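Local coordinates for putative type VI secretion protein (Escherichia coli, PDB 6SK0), which forms the trimeric, needle-like tip spike of a type VI secretion system and carries, and keeps inhibited, a phospholipase effector, at the interface of chains A and B. Numbering follows the deposited sequence. Chains: chain A/B, Putative type VI secretion protein.

Contact 1: the interface of chains A and B. Residues chain A 667-671, 675; chain B 676-678.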
# COMPACT_ATOMS: atom_id res chain seq x y z
N PHE A 667 -10.25 8.31 -1.38
CA PHE A 667 -8.85 8.13 -1.73
C PHE A 667 -8.23 9.51 -1.82
O PHE A 667 -8.58 10.31 -2.69
CB PHE A 667 -8.70 7.37 -3.05
CG PHE A 667 -7.29 7.25 -3.51
CD1 PHE A 667 -6.39 6.48 -2.81
CD2 PHE A 667 -6.86 7.91 -4.64
CE1 PHE A 667 -5.09 6.36 -3.22
CE2 PHE A 667 -5.56 7.78 -5.07
CZ PHE A 667 -4.67 7.01 -4.36
N THR A 668 -7.31 9.80 -0.90
CA THR A 668 -6.67 11.10 -0.84
C THR A 668 -5.17 10.92 -0.99
O THR A 668 -4.58 10.02 -0.38
CB THR A 668 -7.00 11.84 0.46
OG1 THR A 668 -6.32 11.22 1.56
CG2 THR A 668 -8.50 11.82 0.72
N VAL A 669 -4.57 11.75 -1.81
CA VAL A 669 -3.13 11.81 -1.98
C VAL A 669 -2.70 13.24 -1.72
O VAL A 669 -3.23 14.17 -2.33
CB VAL A 669 -2.68 11.36 -3.37
CG1 VAL A 669 -1.20 11.63 -3.55
CG2 VAL A 669 -3.00 9.91 -3.61
N VAL A 670 -1.76 13.41 -0.80
CA VAL A 670 -1.05 14.67 -0.66
C VAL A 670 0.42 14.36 -0.87
O VAL A 670 1.02 13.60 -0.10
CB VAL A 670 -1.29 15.34 0.70
CG1 VAL A 670 -0.66 16.72 0.70
CG2 VAL A 670 -2.76 15.43 0.98
N ALA A 671 0.99 14.91 -1.92
CA ALA A 671 2.41 14.81 -2.20
C ALA A 671 3.03 16.18 -2.02
O ALA A 671 2.49 17.18 -2.50
CB ALA A 671 2.66 14.28 -3.61
N VAL A 675 2.44 15.03 -8.20
CA VAL A 675 1.56 13.89 -8.41
C VAL A 675 1.65 13.55 -9.88
O VAL A 675 1.38 14.39 -10.74
CB VAL A 675 0.12 14.19 -7.98
CG1 VAL A 675 -0.80 13.07 -8.40
CG2 VAL A 675 0.05 14.42 -6.48
N SER B 676 -9.12 12.59 -4.22
CA SER B 676 -8.46 13.87 -4.03
C SER B 676 -6.96 13.68 -4.21
O SER B 676 -6.33 12.95 -3.44
CB SER B 676 -8.78 14.44 -2.65
OG SER B 676 -8.15 15.68 -2.45
N LEU B 677 -6.41 14.31 -5.22
CA LEU B 677 -4.97 14.32 -5.46
C LEU B 677 -4.48 15.75 -5.32
O LEU B 677 -4.86 16.62 -6.10
CB LEU B 677 -4.63 13.77 -6.85
CG LEU B 677 -5.26 12.45 -7.28
CD1 LEU B 677 -4.73 12.06 -8.64
CD2 LEU B 677 -4.98 11.37 -6.26
N LEU B 678 -3.63 15.98 -4.32
CA LEU B 678 -3.06 17.28 -4.08
C LEU B 678 -1.54 17.19 -4.20
O LEU B 678 -0.90 16.47 -3.44
CB LEU B 678 -3.46 17.83 -2.71
CG LEU B 678 -2.74 19.11 -2.31
CD1 LEU B 678 -3.01 20.25 -3.30
CD2 LEU B 678 -3.13 19.50 -0.91
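A:Val669 and B:Leu677 meet where strand 667-671 of chain A lies parallel to strand 675-679 of chain B, an intermolecular beta-sheet that helps tie the copies of the spike into one trimeric shaft. Backbone groups supply the register. B:Ser676 N donates to A:Phe667 O at 2.8 Å, and A:Val669 N donates in return to B:Ser676 O. One step on, B:Leu678 N gives to A:Val669 O at 2.7 Å, then A:Ala671 N to B:Leu678 O.

On one face of this sheet, B:Leu677 carries the apolar contact. Its CG stands anti to the carbonyl carbon (chi1 -49°), which sends methyl CD2 toward A:Val669 and puts it 3.6 Å from CG2. The same methyl approaches ring carbon CE2 of A:Phe667 obliquely, from above the rim, 3.8 Å away. The other branch, CD1, touches A:Val675 CG1, the two side chains crossing at about a right angle. A branched leucine thus reaches several neighbours, while beta-branched valines suit the extended strand. On the opposite face, A:Val670 CG1 and B:Leu678 CD2 run alongside each other at 4.1 Å.

The site belongs to the C-terminal beta-helix of the VgrG spike, where each chain winds round the shaft strand by strand, turning a corner between strands 667-671 and 675-679, and pairs in parallel with its neighbour.

Contact 2: the interface of chains A and B. Residues chain A 665-667; chain B 604, 671-675.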
# COMPACT_ATOMS: atom_id res chain seq x y z
N GLN A 665 -14.46 5.11 2.00
CA GLN A 665 -14.79 6.52 2.00
C GLN A 665 -14.08 7.28 0.89
O GLN A 665 -14.68 7.51 -0.16
CB GLN A 665 -14.44 7.12 3.36
CG GLN A 665 -15.43 6.83 4.46
CD GLN A 665 -16.83 7.28 4.11
OE1 GLN A 665 -17.03 8.31 3.49
NE2 GLN A 665 -17.82 6.50 4.53
N SER A 666 -12.78 7.51 0.99
CA SER A 666 -12.15 8.43 0.05
C SER A 666 -10.72 8.02 -0.19
O SER A 666 -10.06 7.46 0.68
CB SER A 666 -12.19 9.88 0.54
OG SER A 666 -13.42 10.51 0.24
N PHE A 667 -10.25 8.31 -1.38
CA PHE A 667 -8.85 8.13 -1.73
C PHE A 667 -8.23 9.51 -1.82
O PHE A 667 -8.58 10.31 -2.69
CB PHE A 667 -8.70 7.37 -3.05
CG PHE A 667 -7.29 7.25 -3.51
CD1 PHE A 667 -6.39 6.48 -2.81
CD2 PHE A 667 -6.86 7.91 -4.64
CE1 PHE A 667 -5.09 6.36 -3.22
CE2 PHE A 667 -5.56 7.78 -5.07
CZ PHE A 667 -4.67 7.01 -4.36
N THR B 604 -9.81 17.17 -0.34
CA THR B 604 -10.44 16.30 0.65
C THR B 604 -9.40 15.87 1.67
O THR B 604 -8.36 15.31 1.32
CB THR B 604 -11.07 15.09 -0.03
OG1 THR B 604 -12.13 15.53 -0.88
CG2 THR B 604 -11.61 14.11 0.99
N ALA B 671 -13.31 4.99 -5.02
CA ALA B 671 -13.62 5.55 -3.72
C ALA B 671 -15.11 5.79 -3.64
O ALA B 671 -15.71 6.32 -4.57
CB ALA B 671 -12.85 6.85 -3.48
N GLU B 672 -15.72 5.37 -2.53
CA GLU B 672 -17.13 5.63 -2.33
C GLU B 672 -17.39 7.12 -2.20
O GLU B 672 -18.40 7.63 -2.71
CB GLU B 672 -17.63 4.87 -1.11
CG GLU B 672 -19.12 4.99 -0.88
CD GLU B 672 -19.93 4.36 -1.99
OE1 GLU B 672 -19.45 3.39 -2.60
OE2 GLU B 672 -21.04 4.84 -2.26
N GLY B 673 -16.49 7.84 -1.55
CA GLY B 673 -16.64 9.27 -1.43
C GLY B 673 -15.89 10.02 -2.50
O GLY B 673 -16.29 10.01 -3.67
N ALA B 674 -14.79 10.65 -2.14
CA ALA B 674 -14.06 11.52 -3.04
C ALA B 674 -12.74 10.89 -3.45
O ALA B 674 -12.19 10.02 -2.77
CB ALA B 674 -13.81 12.88 -2.41
N VAL B 675 -12.24 11.32 -4.60
CA VAL B 675 -10.86 11.10 -5.00
C VAL B 675 -10.19 12.46 -5.00
O VAL B 675 -10.63 13.39 -5.68
CB VAL B 675 -10.76 10.43 -6.37
CG1 VAL B 675 -9.33 10.41 -6.85
CG2 VAL B 675 -11.35 9.03 -6.32
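A:Ser666 turns OG anti to its own carbonyl carbon, beside the backbone N (chi1 -83°), and this torsion carries the hydroxyl across the chain boundary to the backbone of B:Ala674. There B:Ala674 N donates to A:Ser666 OG over 2.7 Å in a nearly straight bond (163° at H). A weak bond given by the hydroxyl to B:Ala674 O is also possible. That carbonyl has a firmer partner in A:Phe667 N, which lies 2.9 Å from B:Ala674 O and starts the parallel pairing of the strands.

Small residues allow the close approach. The methyl CB of B:Ala674 lies 3.6 Å from A:Ser666 OG, and the CB of B:Ala671 rests 3.9 Å from A:Ser666 CA. B:Thr604 brings its methyl CG2 to the outskirts of the same hydroxyl. B:Gly673 comes up against the carbonyl of A:Gln665, but the modelled separation is too short to be trusted. Further along, A:Phe667 meets B:Val675 through ring atom CD2 and methyl CG1, 4.1 Å apart, the valine branch being set anti to its backbone N (chi1 171°).

In the beta-helix, residues 672-674 of chain B form the turn between strands 667-671 and 675-679, and chain A enters its own strand 667-671 beside that turn, a turn-to-strand contact between copies that leads into the inter-chain parallel sheet.

Contact 3: the interface of chains A and B. Residues chain A 580, 583-584, 618, 627-630; chain B 635-637.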
# COMPACT_ATOMS: atom_id res chain seq x y z
N ALA A 580 11.76 -15.54 -2.76
CA ALA A 580 11.60 -14.16 -2.31
C ALA A 580 12.54 -13.23 -3.07
O ALA A 580 12.17 -12.11 -3.41
CB ALA A 580 11.84 -14.07 -0.81
N GLN A 583 11.15 -12.56 -6.41
CA GLN A 583 10.10 -11.55 -6.31
C GLN A 583 10.69 -10.15 -6.18
O GLN A 583 10.22 -9.22 -6.84
CB GLN A 583 9.19 -11.86 -5.12
CG GLN A 583 8.32 -13.08 -5.31
CD GLN A 583 7.64 -13.10 -6.66
OE1 GLN A 583 7.77 -14.05 -7.42
NE2 GLN A 583 6.90 -12.06 -6.95
N LEU A 584 11.71 -9.99 -5.34
CA LEU A 584 12.33 -8.68 -5.19
C LEU A 584 12.92 -8.19 -6.50
O LEU A 584 12.74 -7.02 -6.87
CB LEU A 584 13.41 -8.73 -4.10
CG LEU A 584 12.95 -8.98 -2.67
CD1 LEU A 584 14.14 -9.34 -1.81
CD2 LEU A 584 12.21 -7.78 -2.10
N LEU A 618 17.69 -6.42 1.53
CA LEU A 618 16.84 -7.56 1.85
C LEU A 618 17.36 -8.85 1.26
O LEU A 618 17.10 -9.92 1.83
CB LEU A 618 15.42 -7.31 1.36
CG LEU A 618 14.64 -6.16 2.00
CD1 LEU A 618 13.24 -6.11 1.43
CD2 LEU A 618 14.60 -6.29 3.52
N LEU A 627 11.80 -9.15 5.54
CA LEU A 627 11.33 -9.73 4.30
C LEU A 627 10.19 -10.68 4.63
O LEU A 627 10.39 -11.68 5.31
CB LEU A 627 12.46 -10.44 3.57
CG LEU A 627 12.12 -11.06 2.22
CD1 LEU A 627 11.49 -10.04 1.29
CD2 LEU A 627 13.37 -11.65 1.62
N LEU A 628 9.00 -10.33 4.16
CA LEU A 628 7.83 -11.19 4.26
C LEU A 628 7.55 -11.73 2.87
O LEU A 628 7.31 -10.97 1.94
CB LEU A 628 6.63 -10.43 4.80
CG LEU A 628 6.86 -9.54 6.02
CD1 LEU A 628 5.55 -8.91 6.43
CD2 LEU A 628 7.43 -10.33 7.16
N HIS A 629 7.59 -13.04 2.74
CA HIS A 629 7.32 -13.67 1.46
C HIS A 629 6.44 -14.88 1.65
O HIS A 629 6.67 -15.69 2.55
CB HIS A 629 8.60 -14.08 0.75
CG HIS A 629 8.35 -14.83 -0.51
ND1 HIS A 629 8.44 -16.20 -0.59
CD2 HIS A 629 7.94 -14.41 -1.73
CE1 HIS A 629 8.12 -16.59 -1.81
NE2 HIS A 629 7.82 -15.52 -2.52
N ALA A 630 5.43 -15.00 0.81
CA ALA A 630 4.60 -16.18 0.77
C ALA A 630 4.41 -16.48 -0.71
O ALA A 630 4.17 -15.56 -1.50
CB ALA A 630 3.26 -16.00 1.48
N GLY B 635 10.20 -5.56 3.06
CA GLY B 635 9.68 -6.07 1.82
C GLY B 635 8.60 -7.11 2.04
O GLY B 635 8.81 -8.11 2.73
N MET B 636 7.43 -6.86 1.48
CA MET B 636 6.30 -7.77 1.52
C MET B 636 6.04 -8.20 0.09
O MET B 636 5.54 -7.41 -0.72
CB MET B 636 5.09 -7.10 2.15
CG MET B 636 4.02 -8.06 2.58
SD MET B 636 2.93 -7.36 3.83
CE MET B 636 1.73 -6.56 2.78
N VAL B 637 6.40 -9.43 -0.24
CA VAL B 637 6.38 -9.87 -1.62
C VAL B 637 5.70 -11.22 -1.74
O VAL B 637 5.76 -12.06 -0.83
CB VAL B 637 7.79 -9.93 -2.24
CG1 VAL B 637 8.35 -8.53 -2.36
CG2 VAL B 637 8.70 -10.83 -1.43
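B:Val637 packs against A:Gln583, A:Leu584 and A:His629 in the triple-stranded beta-helix of the VgrG family, where strand 634-638 of chain B runs parallel to strand 626-629 of chain A beneath helix 578-600. Its two branches part company. With CG1 anti to the carbonyl carbon (chi1 -67°), that methyl points to A:Leu584 CD2 on the helix, 3.9 Å away. CG2 takes the crowded position between the backbone N and carbonyl carbon and faces A:His629, lying 3.7 Å from ring carbon CD2. The stem of A:Gln583 closes over the valine, its CB 3.7 Å from B:Val637 CB. A compact, branched side chain fits such a junction of helix and sheet. The imidazole of A:His629 has A:Ala580 CA, a helix atom of its own chain, above one face and toward the rim.

B:Gly635 has no side chain, and A:Leu618 CD1 therefore settles directly on its backbone, 3.6 Å from CA. Its carbonyl O accepts from A:Leu628 N at 2.7 Å.

A:Leu628 also binds through its own carbonyl, which receives B:Val637 N at 2.8 Å. Its side chain leaves on the face away from the helix, CG anti to the carbonyl carbon (chi1 -46°), and CD1 reaches the sulfur SD of B:Met636 at 4.0 Å.

Contact 4: the interface of chains A and B. Residues chain A 504, 506, 515, 517, 527, 529; chain B 503, 517-519, 527.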
# COMPACT_ATOMS: atom_id res chain seq x y z
N LEU A 504 7.83 -29.08 29.60
CA LEU A 504 8.39 -29.42 28.30
C LEU A 504 7.91 -30.84 28.03
O LEU A 504 8.40 -31.80 28.62
CB LEU A 504 9.90 -29.31 28.29
CG LEU A 504 10.58 -29.97 27.09
CD1 LEU A 504 10.07 -29.39 25.79
CD2 LEU A 504 12.08 -29.83 27.19
N MET A 506 7.24 -33.93 25.34
CA MET A 506 7.60 -34.54 24.07
C MET A 506 6.71 -35.75 23.85
O MET A 506 6.75 -36.71 24.63
CB MET A 506 9.08 -34.94 24.06
CG MET A 506 10.02 -33.76 24.08
SD MET A 506 11.73 -34.20 23.80
CE MET A 506 12.50 -32.59 23.75
N ILE A 515 6.22 -31.47 20.38
CA ILE A 515 6.92 -30.89 21.51
C ILE A 515 6.10 -29.71 21.98
O ILE A 515 5.70 -28.86 21.17
CB ILE A 515 8.35 -30.47 21.14
CG1 ILE A 515 9.17 -31.69 20.73
CG2 ILE A 515 9.00 -29.72 22.28
CD1 ILE A 515 10.52 -31.36 20.21
N LEU A 517 6.27 -26.66 24.82
CA LEU A 517 6.94 -25.86 25.83
C LEU A 517 5.94 -24.83 26.31
O LEU A 517 5.59 -23.91 25.57
CB LEU A 517 8.19 -25.21 25.25
CG LEU A 517 9.22 -24.65 26.22
CD1 LEU A 517 9.69 -25.73 27.18
CD2 LEU A 517 10.37 -24.07 25.44
N LEU A 527 5.06 -22.66 23.15
CA LEU A 527 5.59 -23.02 21.84
C LEU A 527 5.18 -24.46 21.59
O LEU A 527 5.57 -25.36 22.33
CB LEU A 527 7.10 -22.85 21.79
CG LEU A 527 7.71 -23.33 20.48
CD1 LEU A 527 7.41 -22.36 19.36
CD2 LEU A 527 9.19 -23.54 20.63
N LEU A 529 5.24 -27.45 18.79
CA LEU A 529 5.89 -27.91 17.58
C LEU A 529 5.32 -29.24 17.16
O LEU A 529 5.23 -30.17 17.96
CB LEU A 529 7.40 -28.03 17.78
CG LEU A 529 8.14 -26.80 18.30
CD1 LEU A 529 9.62 -27.10 18.40
CD2 LEU A 529 7.88 -25.59 17.42
N LYS B 503 13.85 -34.08 20.04
CA LYS B 503 15.12 -33.79 20.67
C LYS B 503 15.15 -32.36 21.16
O LYS B 503 14.56 -31.46 20.57
CB LYS B 503 16.29 -34.05 19.72
CG LYS B 503 16.21 -33.29 18.42
CD LYS B 503 17.45 -33.50 17.59
CE LYS B 503 17.71 -34.97 17.35
NZ LYS B 503 18.95 -35.17 16.56
N LEU B 517 15.42 -27.50 19.28
CA LEU B 517 14.21 -28.15 19.74
C LEU B 517 13.48 -28.63 18.49
O LEU B 517 12.96 -27.83 17.72
CB LEU B 517 13.35 -27.19 20.55
CG LEU B 517 12.25 -27.78 21.41
CD1 LEU B 517 12.81 -28.79 22.38
CD2 LEU B 517 11.54 -26.66 22.14
N SER B 518 13.47 -29.94 18.27
CA SER B 518 13.06 -30.46 16.98
C SER B 518 12.15 -31.67 17.15
O SER B 518 12.44 -32.57 17.94
CB SER B 518 14.28 -30.83 16.14
OG SER B 518 13.90 -31.52 14.97
N THR B 519 11.07 -31.68 16.38
CA THR B 519 10.22 -32.84 16.23
C THR B 519 10.22 -33.27 14.77
O THR B 519 10.41 -32.44 13.87
CB THR B 519 8.79 -32.56 16.72
OG1 THR B 519 7.99 -33.74 16.58
CG2 THR B 519 8.14 -31.44 15.93
N LEU B 527 12.66 -25.39 16.43
CA LEU B 527 13.14 -24.10 16.87
C LEU B 527 14.65 -24.23 17.00
O LEU B 527 15.14 -25.03 17.80
CB LEU B 527 12.50 -23.67 18.18
CG LEU B 527 13.08 -22.38 18.74
CD1 LEU B 527 12.60 -21.19 17.94
CD2 LEU B 527 12.73 -22.23 20.19
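B:Leu517 drives its isobutyl group between A:Ile515 and A:Leu529, making a side-chain junction, mainly apolar, that probably helps hold the copies together in the N-terminal part of the modelled spike. The leucine hides more surface than any other residue of the patch. Its CG lies anti to the backbone N (chi1 -164°), extending the fork toward chain A. Branch CD1 meets the terminal methyl CE of A:Met506 at 4.0 Å, while CD2 turns to A:Leu527 and lies 4.2 Å from its CD2. A forked side chain suits this place, since both tips also rest on A:Ile515 CG2.

A:Ile515 lies obliquely across the same leucine. Its methyl CG2, held anti to the backbone N, rests 3.9 Å from B:Leu517 CG. The longer arm has CG1 anti to the carbonyl carbon (chi1 -63°) and runs past B:Thr519 in the opposite direction, with CG1 4.1 Å from that threonine's CB. Two unequal branches let one isoleucine pack on alternate residues, B:Leu517 and B:Thr519, of one strand.

A:Leu529 covers the other flank of B:Leu517, with CD1 near the leucine's carbonyl oxygen, and its CB meets methyl CG2 of B:Thr519. Beside it, A:Leu527 faces its own counterpart in chain B, as might be expected of a residue near the threefold axis of a trimer. The two side chains cross at a slant, their nearest methyls being A:Leu527 CD2 and B:Leu527 CD2, 3.8 Å apart.

Contact 1 and contact 2 are continuous: their centres of C-alpha atoms lie about 11 Å apart and they share A:Phe667; contact 2 takes the turn of chain B that leads into strand 675-679, and contact 1 continues along that strand. Contact 3 lies about 27 Å from contact 1, and contact 4 is about 28 Å from contact 3 and 51 Å from contact 1. The patches are thus spread along the shaft. Contacts 1 to 3 join the chains through parallel backbone pairing as well as side chains, whereas contact 4 relies on apolar packing. Repeated around the trimer, such distributed contacts would probably stiffen the spike for puncture.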